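Local coordinates for methyl-accepting chemotaxis protein (Vibrio parahaemolyticus, PDB 4EXO) that probably senses small carboxylates such as pyruvate through a periplasmic sCache (PAS-like) domain and passes the signal on to the bacterial chemotaxis machinery, at residues V26-P31 with K46-A51; A96-A101 with G107-S112; F111-P116 with A122-Y127. All coordinates share one frame; numbering follows the deposited sequence.

Contact 1 (V26-P31 with K46-A51); sequences VTAIKP and KEILKA
The side chains of I29 and L49 cross at about a right angle, and the branch that does the touching is the methyl CG2 of the isoleucine. It runs into the fork of the leucine: I29 CG2 lies 3.7 Å from L49 CG, with both leucine methyls close behind. The torsion of I29 explains this. Its CG1 sits between the backbone N and the carbonyl carbon (chi1 64°), which swings CG2 round beside the backbone N and out toward helix 42-51. The same methyl also reaches I48, at 4.3 Å from I48 CG2. A28, the residue before I29, reaches that I48 methyl as well, with A28 CB 4.3 Å from I48 CG2. The contact is entirely apolar, and all four residues are buried.

I29 itself falls in the short break between helix 2-28 and helix 30-34. L49 also packs on L71 and L138 of the sheet, while I48 packs on I48 of the second subunit. What results is helix 42-51 packed on the C-terminal end of the long N-terminal helix of a Cache domain, between the sheet and the dimer interface.

Contact 2 (A96-A101 with G107-S112); sequences AGLIDA and GFLYFS. With PYR (pyruvic acid), chain B.
A methyl of L109 rests directly on the backbone of a helix: L109 CD2 is 3.8 Å from G97 C and equally close to L98 N. G97, with no side chain, lets the methyl come this close. L109 gets there with CG anti to its own backbone N (chi1 -173°), and CD2 also meets L98 CG at 4.0 Å.

L98 is the bridge between this packing and the ligand. The side chains of L98 and F111 cross at about a right angle, both leucine methyls lying 4.2 Å from F111 CE2, and L98 CD1 goes on to the methyl of pyruvic acid, 3.7 Å from PYR CB. The ring of F111 presents its edge to the ligand, with PYR O lying in the ring plane 3.5 Å from F111 CE1.

Where the chain turns back, A101 CB packs 3.6 Å from F108 O, and G107 N gives a weak, bent bond to A101 O (3.0 Å, 127° at the hydrogen). G107 has a positive phi, a conformation that glycine adopts easily because no CB presses on the preceding carbonyl O. The helical segment 96-101 and the strand segment 108-112 run nearly antiparallel, at 164°. This is a helix folding back onto the edge strand of the antiparallel PAS-like sheet, and L98 and F111 form part of the apolar wall of the Cache ligand pocket, next to the methyl end of pyruvic acid.

Contact 3 (F111-P116 with A122-Y127); sequences FSWHKP and APKLGY. With PYR (pyruvic acid), chain B.
K124 and W113 hold the pyruvic acid from neighbouring strands. The lysine gives a hydrogen bond from K124 NZ to PYR O, short at 2.6 Å, and the ligand lies over one face of the indole: PYR C sits 3.3 Å above the W113 ring plane, offset toward the rim. Over the same face, PYR OXT comes 3.1 Å from W113 NE1. Y59, Y63 and H72 also hydrogen-bond the ligand and complete the polar grip. The positive charge of the lysine would be expected to steady the negative carboxylate.

K124 reaches the ligand as a fully extended chain, with CG anti to the backbone N (chi1 -174°). It runs side by side with F111, both pointing the same way, and its methylene K124 CD lies 3.8 Å from F111 CE1. G126, two residues on and without a side chain, leaves room for that ring, and F111 CE2 packs against G126 CA. Y143 gives K124 NZ a second partner.

Behind the side chains, the backbone sets their spacing. F111 pairs with K124, and W113 with A122, as antiparallel hydrogen-bonded pairs. The K124 N to F111 O bond is the shortest of the four at 2.7 Å. Between them S112 and P123 form the non-hydrogen-bonded pair, and S112 makes a CA-H...O contact with A122 O, 3.3 Å from S112 CA. K115 lays CB and CD against A122 CB (K115 CD 3.8 Å from A122 CB) before its amine leaves for a salt bridge with D145. S112 and P123 occupy one face of this edge β-hairpin of the PAS-like sheet; the other, bearing F111, W113, A122 and K124, carries the ligand site of a Cache sensor domain.

Contact 1 comes first along the chain, and contacts 2 and 3 follow in close succession, sharing F111 and S112. Contacts 2 and 3 lie about 11 Å apart between centres and touch: both use strand 108-115, which neighbours strand 120-131 in the sheet, and both reach pyruvic acid. Contact 1 sits on the opposite side of the chain's centre, about 21 Å from contact 2 and about 22 Å from contact 3 between centres, where helices 2-28, 30-34 and 42-51 meet beside the second subunit. The ligand pocket and the dimer-facing helices are thus separate parts of one Cache domain, consistent with ligand sensing and dimer contact being handled in different places.

Contact 1 (V26-P31 with K46-A51)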
ATOM      1  N   VAL A  26      -2.601  -7.607  -0.657  1.00 19.99           N
ATOM      2  CA  VAL A  26      -3.183  -8.809  -0.103  1.00 20.13           C
ATOM      3  C   VAL A  26      -4.308  -8.486   0.908  1.00 21.06           C
ATOM      4  O   VAL A  26      -5.379  -9.124   0.897  1.00 20.72           O
ATOM      5  CB  VAL A  26      -2.074  -9.742   0.500  1.00 20.79           C
ATOM      6  CG1 VAL A  26      -2.697 -10.942   1.302  1.00 22.54           C
ATOM      7  CG2 VAL A  26      -1.152 -10.274  -0.651  1.00 19.15           C
ATOM      8  N   THR A  27      -4.086  -7.488   1.743  1.00 19.50           N
ATOM      9  CA  THR A  27      -5.112  -7.135   2.727  1.00 21.18           C
ATOM     10  C   THR A  27      -6.259  -6.323   2.105  1.00 21.45           C
ATOM     11  O   THR A  27      -7.393  -6.482   2.523  1.00 23.27           O
ATOM     12  CB  THR A  27      -4.512  -6.438   3.970  1.00 20.26           C
ATOM     13  OG1 THR A  27      -3.766  -5.287   3.572  1.00 20.27           O
ATOM     14  CG2 THR A  27      -3.562  -7.404   4.705  1.00 20.70           C
ATOM     15  N   ALA A  28      -5.981  -5.510   1.084  1.00 22.02           N
ATOM     16  CA  ALA A  28      -7.050  -4.781   0.395  1.00 21.93           C
ATOM     17  C   ALA A  28      -8.122  -5.706  -0.176  1.00 22.53           C
ATOM     18  O   ALA A  28      -9.306  -5.327  -0.205  1.00 22.41           O
ATOM     19  CB  ALA A  28      -6.496  -3.847  -0.703  1.00 22.51           C
ATOM     20  N   ILE A  29      -7.712  -6.899  -0.643  1.00 21.47           N
ATOM     21  CA  ILE A  29      -8.654  -7.853  -1.244  1.00 22.29           C
ATOM     22  C   ILE A  29      -9.072  -8.947  -0.264  1.00 22.76           C
ATOM     23  O   ILE A  29      -9.806  -9.852  -0.615  1.00 22.17           O
ATOM     24  CB  ILE A  29      -8.087  -8.476  -2.552  1.00 22.22           C
ATOM     25  CG1 ILE A  29      -6.833  -9.314  -2.242  1.00 20.51           C
ATOM     26  CG2 ILE A  29      -7.801  -7.343  -3.581  1.00 22.31           C
ATOM     27  CD1 ILE A  29      -6.551 -10.465  -3.201  1.00 23.49           C
ATOM     28  N   LYS A  30      -8.613  -8.862   0.981  1.00 24.46           N
ATOM     29  CA  LYS A  30      -8.907  -9.931   1.943  1.00 26.89           C
ATOM     30  C   LYS A  30     -10.420 -10.218   2.170  1.00 27.24           C
ATOM     31  O   LYS A  30     -10.822 -11.384   2.216  1.00 26.92           O
ATOM     32  CB  LYS A  30      -8.161  -9.684   3.263  1.00 27.24           C
ATOM     33  CG  LYS A  30      -8.247 -10.834   4.227  1.00 32.59           C
ATOM     34  CD  LYS A  30      -7.142 -10.776   5.283  1.00 38.29           C
ATOM     35  CE  LYS A  30      -7.181 -12.058   6.145  1.00 40.89           C
ATOM     36  NZ  LYS A  30      -8.407 -12.101   6.958  1.00 42.54           N
ATOM     37  N   PRO A  31     -11.255  -9.167   2.305  1.00 28.04           N
ATOM     38  CA  PRO A  31     -12.710  -9.411   2.483  1.00 28.62           C
ATOM     39  C   PRO A  31     -13.263 -10.238   1.325  1.00 28.35           C
ATOM     40  O   PRO A  31     -13.987 -11.222   1.546  1.00 28.17           O
ATOM     41  CB  PRO A  31     -13.307  -8.002   2.426  1.00 28.77           C
ATOM     42  CG  PRO A  31     -12.185  -7.114   2.929  1.00 30.87           C
ATOM     43  CD  PRO A  31     -10.932  -7.725   2.360  1.00 27.23           C
ATOM     44  N   LYS A  46      -9.601  -8.248  -8.906  1.00 21.85           N
ATOM     45  CA  LYS A  46      -8.827  -7.693 -10.017  1.00 22.62           C
ATOM     46  C   LYS A  46      -8.987  -6.208 -10.184  1.00 22.07           C
ATOM     47  O   LYS A  46      -7.992  -5.519 -10.391  1.00 21.13           O
ATOM     48  CB  LYS A  46      -9.153  -8.346 -11.383  1.00 24.45           C
ATOM     49  CG  LYS A  46      -8.714  -9.769 -11.538  1.00 27.25           C
ATOM     50  CD  LYS A  46      -9.212 -10.301 -12.909  1.00 30.29           C
ATOM     51  CE  LYS A  46      -8.722  -9.401 -14.066  1.00 33.64           C
ATOM     52  NZ  LYS A  46      -9.115  -9.930 -15.417  1.00 38.74           N
ATOM     53  N   GLU A  47     -10.213  -5.705 -10.080  0.50 22.20           N
ATOM     54  CA  GLU A  47     -10.455  -4.274 -10.273  0.50 22.46           C
ATOM     55  C   GLU A  47      -9.789  -3.367  -9.229  0.50 21.89           C
ATOM     56  O   GLU A  47      -9.328  -2.246  -9.545  0.50 21.07           O
ATOM     57  CB  GLU A  47     -11.959  -4.030 -10.400  0.50 23.01           C
ATOM     58  CG  GLU A  47     -12.482  -4.683 -11.669  0.50 25.43           C
ATOM     59  CD  GLU A  47     -13.983  -4.636 -11.790  0.50 29.67           C
ATOM     60  OE1 GLU A  47     -14.613  -3.832 -11.059  0.50 31.68           O
ATOM     61  OE2 GLU A  47     -14.519  -5.399 -12.624  0.50 31.16           O
ATOM     62  N   ILE A  48      -9.704  -3.858  -7.998  1.00 20.78           N
ATOM     63  CA  ILE A  48      -8.992  -3.170  -6.936  1.00 20.91           C
ATOM     64  C   ILE A  48      -7.471  -3.236  -7.173  1.00 20.06           C
ATOM     65  O   ILE A  48      -6.774  -2.217  -7.117  1.00 20.51           O
ATOM     66  CB  ILE A  48      -9.317  -3.783  -5.542  1.00 20.88           C
ATOM     67  CG1 ILE A  48     -10.805  -3.535  -5.198  1.00 22.95           C
ATOM     68  CG2 ILE A  48      -8.386  -3.185  -4.496  1.00 19.34           C
ATOM     69  CD1 ILE A  48     -11.316  -4.406  -4.093  1.00 22.59           C
ATOM     70  N   LEU A  49      -6.948  -4.425  -7.441  1.00 19.90           N
ATOM     71  CA  LEU A  49      -5.471  -4.535  -7.507  1.00 19.62           C
ATOM     72  C   LEU A  49      -4.912  -3.814  -8.734  1.00 19.55           C
ATOM     73  O   LEU A  49      -3.821  -3.248  -8.680  1.00 18.64           O
ATOM     74  CB  LEU A  49      -5.039  -5.997  -7.534  1.00 19.70           C
ATOM     75  CG  LEU A  49      -5.240  -6.801  -6.224  1.00 19.32           C
ATOM     76  CD1 LEU A  49      -5.241  -8.292  -6.550  1.00 19.53           C
ATOM     77  CD2 LEU A  49      -4.134  -6.441  -5.245  1.00 17.29           C
ATOM     78  N   LYS A  50      -5.655  -3.822  -9.838  1.00 19.16           N
ATOM     79  CA  LYS A  50      -5.205  -3.104 -11.031  1.00 19.18           C
ATOM     80  C   LYS A  50      -5.243  -1.584 -10.914  1.00 20.41           C
ATOM     81  O   LYS A  50      -4.528  -0.892 -11.629  1.00 20.70           O
ATOM     82  CB  LYS A  50      -6.028  -3.549 -12.242  1.00 19.07           C
ATOM     83  CG  LYS A  50      -5.606  -4.943 -12.730  1.00 19.76           C
ATOM     84  CD  LYS A  50      -6.593  -5.482 -13.782  1.00 23.47           C
ATOM     85  CE  LYS A  50      -6.618  -4.665 -15.044  1.00 22.67           C
ATOM     86  NZ  LYS A  50      -7.549  -5.360 -16.002  1.00 24.01           N
ATOM     87  N   ALA A  51      -6.057  -1.061 -10.001  1.00 20.70           N
ATOM     88  CA  ALA A  51      -6.061   0.399  -9.759  1.00 21.02           C
ATOM     89  C   ALA A  51      -4.941   0.891  -8.828  1.00 21.00           C
ATOM     90  O   ALA A  51      -4.526   2.070  -8.889  1.00 19.95           O
ATOM     91  CB  ALA A  51      -7.419   0.802  -9.201  1.00 20.64           C
TER

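Contact 2 (A96-A101 with G107-S112)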
ATOM      1  N   ALA A  96       8.296 -18.003 -14.934  1.00 19.61           N
ATOM      2  CA  ALA A  96       8.619 -19.247 -14.225  1.00 20.81           C
ATOM      3  C   ALA A  96       9.397 -18.919 -12.942  1.00 21.00           C
ATOM      4  O   ALA A  96       9.185 -19.545 -11.893  1.00 21.07           O
ATOM      5  CB  ALA A  96       9.437 -20.173 -15.102  1.00 20.22           C
ATOM      6  N   GLY A  97      10.296 -17.937 -13.044  1.00 20.51           N
ATOM      7  CA  GLY A  97      11.112 -17.532 -11.899  1.00 20.44           C
ATOM      8  C   GLY A  97      10.271 -16.952 -10.771  1.00 19.80           C
ATOM      9  O   GLY A  97      10.542 -17.225  -9.601  1.00 18.68           O
ATOM     10  N   LEU A  98       9.247 -16.153 -11.106  1.00 18.96           N
ATOM     11  CA  LEU A  98       8.380 -15.568 -10.075  1.00 18.62           C
ATOM     12  C   LEU A  98       7.472 -16.617  -9.453  1.00 18.69           C
ATOM     13  O   LEU A  98       7.190 -16.580  -8.225  1.00 17.08           O
ATOM     14  CB  LEU A  98       7.527 -14.415 -10.621  1.00 18.77           C
ATOM     15  CG  LEU A  98       8.283 -13.106 -10.918  1.00 20.58           C
ATOM     16  CD1 LEU A  98       7.462 -12.226 -11.917  1.00 19.29           C
ATOM     17  CD2 LEU A  98       8.518 -12.347  -9.610  1.00 21.49           C
ATOM     18  N   ILE A  99       7.023 -17.557 -10.284  1.00 18.30           N
ATOM     19  CA  ILE A  99       6.124 -18.600  -9.759  1.00 18.60           C
ATOM     20  C   ILE A  99       6.953 -19.391  -8.736  1.00 19.24           C
ATOM     21  O   ILE A  99       6.503 -19.622  -7.606  1.00 18.22           O
ATOM     22  CB  ILE A  99       5.608 -19.532 -10.875  1.00 17.97           C
ATOM     23  CG1 ILE A  99       4.571 -18.787 -11.750  1.00 17.00           C
ATOM     24  CG2 ILE A  99       4.948 -20.791 -10.261  1.00 19.57           C
ATOM     25  CD1 ILE A  99       4.429 -19.490 -13.165  1.00 18.76           C
ATOM     26  N   ASP A 100       8.152 -19.787  -9.132  1.00 20.63           N
ATOM     27  CA  ASP A 100       9.025 -20.564  -8.211  1.00 21.62           C
ATOM     28  C   ASP A 100       9.480 -19.775  -6.970  1.00 21.14           C
ATOM     29  O   ASP A 100       9.481 -20.323  -5.860  1.00 21.00           O
ATOM     30  CB  ASP A 100      10.237 -21.124  -8.942  1.00 21.71           C
ATOM     31  CG  ASP A 100       9.858 -22.217  -9.960  1.00 27.56           C
ATOM     32  OD1 ASP A 100       8.693 -22.741  -9.942  1.00 29.86           O
ATOM     33  OD2 ASP A 100      10.743 -22.538 -10.777  1.00 29.61           O
ATOM     34  N   ALA A 101       9.871 -18.508  -7.150  1.00 20.59           N
ATOM     35  CA  ALA A 101      10.219 -17.663  -5.996  1.00 19.87           C
ATOM     36  C   ALA A 101       9.089 -17.610  -4.971  1.00 19.65           C
ATOM     37  O   ALA A 101       9.336 -17.722  -3.746  1.00 18.78           O
ATOM     38  CB  ALA A 101      10.599 -16.226  -6.428  1.00 18.18           C
ATOM     39  N   GLY A 107      10.518 -15.218  -2.654  1.00 20.75           N
ATOM     40  CA  GLY A 107       9.564 -14.299  -3.294  1.00 19.85           C
ATOM     41  C   GLY A 107      10.216 -13.336  -4.278  1.00 19.34           C
ATOM     42  O   GLY A 107       9.506 -12.727  -5.095  1.00 18.48           O
ATOM     43  N   PHE A 108      11.543 -13.199  -4.219  1.00 19.17           N
ATOM     44  CA  PHE A 108      12.244 -12.137  -4.971  1.00 18.80           C
ATOM     45  C   PHE A 108      12.850 -12.685  -6.254  1.00 19.81           C
ATOM     46  O   PHE A 108      13.307 -13.849  -6.312  1.00 18.04           O
ATOM     47  CB  PHE A 108      13.350 -11.457  -4.134  1.00 19.35           C
ATOM     48  CG  PHE A 108      12.813 -10.607  -2.998  1.00 19.46           C
ATOM     49  CD1 PHE A 108      12.308  -9.329  -3.242  1.00 21.09           C
ATOM     50  CD2 PHE A 108      12.781 -11.108  -1.706  1.00 20.27           C
ATOM     51  CE1 PHE A 108      11.787  -8.564  -2.197  1.00 21.30           C
ATOM     52  CE2 PHE A 108      12.273 -10.369  -0.660  1.00 20.30           C
ATOM     53  CZ  PHE A 108      11.769  -9.098  -0.904  1.00 21.59           C
ATOM     54  N   LEU A 109      12.870 -11.838  -7.288  1.00 18.63           N
ATOM     55  CA  LEU A 109      13.524 -12.188  -8.547  1.00 19.45           C
ATOM     56  C   LEU A 109      14.003 -10.910  -9.227  1.00 19.80           C
ATOM     57  O   LEU A 109      13.215  -9.955  -9.355  1.00 19.54           O
ATOM     58  CB  LEU A 109      12.561 -12.916  -9.489  1.00 19.62           C
ATOM     59  CG  LEU A 109      13.212 -13.477 -10.768  1.00 19.57           C
ATOM     60  CD1 LEU A 109      14.144 -14.727 -10.466  1.00 20.63           C
ATOM     61  CD2 LEU A 109      12.149 -13.819 -11.863  1.00 19.35           C
ATOM     62  N   TYR A 110      15.269 -10.897  -9.687  1.00 19.90           N
ATOM     63  CA  TYR A 110      15.765  -9.772 -10.517  1.00 19.53           C
ATOM     64  C   TYR A 110      15.480 -10.102 -11.995  1.00 19.80           C
ATOM     65  O   TYR A 110      15.718 -11.228 -12.449  1.00 19.42           O
ATOM     66  CB  TYR A 110      17.283  -9.576 -10.356  1.00 20.31           C
ATOM     67  CG  TYR A 110      17.727  -8.962  -9.068  1.00 23.16           C
ATOM     68  CD1 TYR A 110      17.771  -7.569  -8.922  1.00 24.90           C
ATOM     69  CD2 TYR A 110      18.107  -9.762  -7.973  1.00 24.86           C
ATOM     70  CE1 TYR A 110      18.194  -6.980  -7.726  1.00 25.66           C
ATOM     71  CE2 TYR A 110      18.534  -9.182  -6.777  1.00 28.14           C
ATOM     72  CZ  TYR A 110      18.576  -7.785  -6.675  1.00 27.85           C
ATOM     73  OH  TYR A 110      18.983  -7.173  -5.522  1.00 30.26           O
ATOM     74  N   PHE A 111      14.972  -9.124 -12.756  1.00 19.25           N
ATOM     75  CA  PHE A 111      14.702  -9.295 -14.185  1.00 18.93           C
ATOM     76  C   PHE A 111      14.470  -7.902 -14.756  1.00 18.61           C
ATOM     77  O   PHE A 111      14.373  -6.950 -14.004  1.00 19.92           O
ATOM     78  CB  PHE A 111      13.461 -10.176 -14.445  1.00 18.57           C
ATOM     79  CG  PHE A 111      12.174  -9.673 -13.804  1.00 19.33           C
ATOM     80  CD1 PHE A 111      11.251  -8.926 -14.559  1.00 19.75           C
ATOM     81  CD2 PHE A 111      11.856  -9.994 -12.458  1.00 19.97           C
ATOM     82  CE1 PHE A 111      10.016  -8.488 -13.980  1.00 18.90           C
ATOM     83  CE2 PHE A 111      10.663  -9.552 -11.866  1.00 16.18           C
ATOM     84  CZ  PHE A 111       9.729  -8.788 -12.620  1.00 16.61           C
ATOM     85  N   SER A 112      14.405  -7.802 -16.081  1.00 19.97           N
ATOM     86  CA  SER A 112      14.059  -6.540 -16.762  1.00 19.80           C
ATOM     87  C   SER A 112      12.647  -6.656 -17.300  1.00 19.62           C
ATOM     88  O   SER A 112      12.210  -7.738 -17.697  1.00 19.84           O
ATOM     89  CB  SER A 112      15.023  -6.249 -17.907  1.00 20.45           C
ATOM     90  OG  SER A 112      16.284  -5.881 -17.381  1.00 24.20           O
TER
HETATM   91  C   PYR B 201       5.721  -7.336 -14.554  1.00 20.67           C
HETATM   92  O   PYR B 201       6.856  -7.023 -13.967  1.00 20.01           O
HETATM   93  OXT PYR B 201       4.888  -6.368 -14.884  1.00 19.95           O
HETATM   94  CA  PYR B 201       5.394  -8.681 -14.843  1.00 21.76           C
HETATM   95  O3  PYR B 201       4.268  -8.891 -15.417  1.00 19.66           O
HETATM   96  CB  PYR B 201       6.301  -9.870 -14.548  1.00 20.45           C

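Contact 3 (F111-P116 with A122-Y127)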
ATOM      1  N   PHE A 111      14.972  -9.124 -12.756  1.00 19.25           N
ATOM      2  CA  PHE A 111      14.702  -9.295 -14.185  1.00 18.93           C
ATOM      3  C   PHE A 111      14.470  -7.902 -14.756  1.00 18.61           C
ATOM      4  O   PHE A 111      14.373  -6.950 -14.004  1.00 19.92           O
ATOM      5  CB  PHE A 111      13.461 -10.176 -14.445  1.00 18.57           C
ATOM      6  CG  PHE A 111      12.174  -9.673 -13.804  1.00 19.33           C
ATOM      7  CD1 PHE A 111      11.251  -8.926 -14.559  1.00 19.75           C
ATOM      8  CD2 PHE A 111      11.856  -9.994 -12.458  1.00 19.97           C
ATOM      9  CE1 PHE A 111      10.016  -8.488 -13.980  1.00 18.90           C
ATOM     10  CE2 PHE A 111      10.663  -9.552 -11.866  1.00 16.18           C
ATOM     11  CZ  PHE A 111       9.729  -8.788 -12.620  1.00 16.61           C
ATOM     12  N   SER A 112      14.405  -7.802 -16.081  1.00 19.97           N
ATOM     13  CA  SER A 112      14.059  -6.540 -16.762  1.00 19.80           C
ATOM     14  C   SER A 112      12.647  -6.656 -17.300  1.00 19.62           C
ATOM     15  O   SER A 112      12.210  -7.738 -17.697  1.00 19.84           O
ATOM     16  CB  SER A 112      15.023  -6.249 -17.907  1.00 20.45           C
ATOM     17  OG  SER A 112      16.284  -5.881 -17.381  1.00 24.20           O
ATOM     18  N   TRP A 113      11.936  -5.532 -17.279  1.00 18.54           N
ATOM     19  CA  TRP A 113      10.561  -5.462 -17.719  1.00 18.27           C
ATOM     20  C   TRP A 113      10.281  -4.019 -18.166  1.00 18.37           C
ATOM     21  O   TRP A 113      10.978  -3.058 -17.761  1.00 19.29           O
ATOM     22  CB  TRP A 113       9.602  -5.861 -16.577  1.00 17.33           C
ATOM     23  CG  TRP A 113       8.230  -6.221 -17.079  1.00 17.86           C
ATOM     24  CD1 TRP A 113       7.156  -5.364 -17.243  1.00 18.51           C
ATOM     25  CD2 TRP A 113       7.779  -7.518 -17.499  1.00 19.47           C
ATOM     26  NE1 TRP A 113       6.080  -6.061 -17.748  1.00 19.55           N
ATOM     27  CE2 TRP A 113       6.425  -7.385 -17.889  1.00 19.72           C
ATOM     28  CE3 TRP A 113       8.394  -8.793 -17.565  1.00 20.01           C
ATOM     29  CZ2 TRP A 113       5.665  -8.460 -18.373  1.00 21.75           C
ATOM     30  CZ3 TRP A 113       7.626  -9.872 -18.038  1.00 22.06           C
ATOM     31  CH2 TRP A 113       6.275  -9.702 -18.419  1.00 21.46           C
ATOM     32  N   HIS A 114       9.242  -3.865 -18.976  1.00 18.55           N
ATOM     33  CA  HIS A 114       8.719  -2.534 -19.305  1.00 17.23           C
ATOM     34  C   HIS A 114       8.609  -1.690 -18.020  1.00 17.34           C
ATOM     35  O   HIS A 114       8.062  -2.132 -17.009  1.00 17.09           O
ATOM     36  CB  HIS A 114       7.344  -2.694 -19.940  1.00 16.75           C
ATOM     37  CG  HIS A 114       6.596  -1.403 -20.133  1.00 19.09           C
ATOM     38  ND1 HIS A 114       5.665  -0.941 -19.227  1.00 17.40           N
ATOM     39  CD2 HIS A 114       6.585  -0.529 -21.167  1.00 20.42           C
ATOM     40  CE1 HIS A 114       5.127   0.179 -19.683  1.00 21.69           C
ATOM     41  NE2 HIS A 114       5.656   0.440 -20.871  1.00 19.84           N
ATOM     42  N   LYS A 115       9.126  -0.469 -18.074  1.00 16.64           N
ATOM     43  CA  LYS A 115       9.006   0.475 -16.973  1.00 17.36           C
ATOM     44  C   LYS A 115       8.058   1.623 -17.425  1.00 18.05           C
ATOM     45  O   LYS A 115       8.385   2.348 -18.372  1.00 19.06           O
ATOM     46  CB  LYS A 115      10.394   1.048 -16.662  1.00 16.94           C
ATOM     47  CG  LYS A 115      10.409   2.097 -15.549  1.00 19.62           C
ATOM     48  CD  LYS A 115      11.856   2.524 -15.225  1.00 20.85           C
ATOM     49  CE  LYS A 115      11.879   3.579 -14.130  1.00 23.06           C
ATOM     50  NZ  LYS A 115      13.277   4.015 -13.760  1.00 25.03           N
ATOM     51  N   PRO A 116       6.881   1.764 -16.781  1.00 18.51           N
ATOM     52  CA  PRO A 116       5.876   2.728 -17.268  1.00 18.13           C
ATOM     53  C   PRO A 116       6.416   4.121 -17.544  1.00 18.22           C
ATOM     54  O   PRO A 116       6.101   4.691 -18.610  1.00 20.27           O
ATOM     55  CB  PRO A 116       4.823   2.734 -16.154  1.00 18.71           C
ATOM     56  CG  PRO A 116       4.827   1.235 -15.689  1.00 16.89           C
ATOM     57  CD  PRO A 116       6.343   0.879 -15.717  1.00 18.37           C
ATOM     58  N   ALA A 122      13.627  -1.916 -18.387  1.00 19.98           N
ATOM     59  CA  ALA A 122      14.568  -1.482 -17.364  1.00 20.32           C
ATOM     60  C   ALA A 122      14.748  -2.568 -16.308  1.00 20.36           C
ATOM     61  O   ALA A 122      13.809  -3.330 -16.053  1.00 19.63           O
ATOM     62  CB  ALA A 122      14.101  -0.204 -16.660  1.00 20.44           C
ATOM     63  N   PRO A 123      15.924  -2.601 -15.660  1.00 21.71           N
ATOM     64  CA  PRO A 123      16.113  -3.599 -14.595  1.00 21.80           C
ATOM     65  C   PRO A 123      15.186  -3.374 -13.408  1.00 20.97           C
ATOM     66  O   PRO A 123      14.994  -2.223 -12.955  1.00 19.92           O
ATOM     67  CB  PRO A 123      17.589  -3.457 -14.198  1.00 21.93           C
ATOM     68  CG  PRO A 123      18.038  -2.147 -14.741  1.00 25.59           C
ATOM     69  CD  PRO A 123      17.161  -1.839 -15.946  1.00 22.66           C
ATOM     70  N   LYS A 124      14.651  -4.480 -12.889  1.00 20.95           N
ATOM     71  CA  LYS A 124      13.633  -4.446 -11.840  1.00 20.28           C
ATOM     72  C   LYS A 124      13.969  -5.483 -10.771  1.00 20.08           C
ATOM     73  O   LYS A 124      14.656  -6.486 -11.044  1.00 20.15           O
ATOM     74  CB  LYS A 124      12.289  -4.829 -12.511  1.00 20.37           C
ATOM     75  CG  LYS A 124      11.031  -4.736 -11.679  1.00 20.15           C
ATOM     76  CD  LYS A 124       9.805  -4.949 -12.598  1.00 18.32           C
ATOM     77  CE  LYS A 124       8.468  -4.719 -11.846  1.00 17.41           C
ATOM     78  NZ  LYS A 124       7.281  -4.744 -12.797  1.00 19.09           N
ATOM     79  N   LEU A 125      13.470  -5.248  -9.558  1.00 20.10           N
ATOM     80  CA  LEU A 125      13.466  -6.286  -8.533  1.00 19.53           C
ATOM     81  C   LEU A 125      12.009  -6.597  -8.212  1.00 19.30           C
ATOM     82  O   LEU A 125      11.306  -5.756  -7.699  1.00 18.37           O
ATOM     83  CB  LEU A 125      14.222  -5.844  -7.283  1.00 19.30           C
ATOM     84  CG  LEU A 125      14.099  -6.784  -6.050  1.00 21.83           C
ATOM     85  CD1 LEU A 125      14.643  -8.184  -6.400  1.00 21.48           C
ATOM     86  CD2 LEU A 125      14.867  -6.178  -4.879  1.00 24.89           C
ATOM     87  N   GLY A 126      11.564  -7.800  -8.552  1.00 18.90           N
ATOM     88  CA  GLY A 126      10.172  -8.198  -8.325  1.00 18.99           C
ATOM     89  C   GLY A 126      10.011  -8.944  -7.028  1.00 19.04           C
ATOM     90  O   GLY A 126      10.977  -9.502  -6.503  1.00 19.38           O
ATOM     91  N   TYR A 127       8.802  -8.921  -6.492  1.00 18.78           N
ATOM     92  CA  TYR A 127       8.477  -9.607  -5.249  1.00 18.88           C
ATOM     93  C   TYR A 127       7.060 -10.179  -5.435  1.00 18.75           C
ATOM     94  O   TYR A 127       6.147  -9.472  -5.838  1.00 18.51           O
ATOM     95  CB  TYR A 127       8.564  -8.680  -4.014  1.00 19.36           C
ATOM     96  CG  TYR A 127       8.115  -9.450  -2.777  1.00 19.72           C
ATOM     97  CD1 TYR A 127       8.883 -10.501  -2.287  1.00 19.00           C
ATOM     98  CD2 TYR A 127       6.874  -9.193  -2.189  1.00 17.77           C
ATOM     99  CE1 TYR A 127       8.448 -11.260  -1.186  1.00 19.46           C
ATOM    100  CE2 TYR A 127       6.433  -9.932  -1.077  1.00 21.07           C
ATOM    101  CZ  TYR A 127       7.233 -10.969  -0.600  1.00 20.57           C
ATOM    102  OH  TYR A 127       6.838 -11.703   0.482  1.00 21.54           O
TER
HETATM  103  C   PYR B 201       5.721  -7.336 -14.554  1.00 20.67           C
HETATM  104  O   PYR B 201       6.856  -7.023 -13.967  1.00 20.01           O
HETATM  105  OXT PYR B 201       4.888  -6.368 -14.884  1.00 19.95           O
HETATM  106  CA  PYR B 201       5.394  -8.681 -14.843  1.00 21.76           C
HETATM  107  O3  PYR B 201       4.268  -8.891 -15.417  1.00 19.66           O
HETATM  108  CB  PYR B 201       6.301  -9.870 -14.548  1.00 20.45           C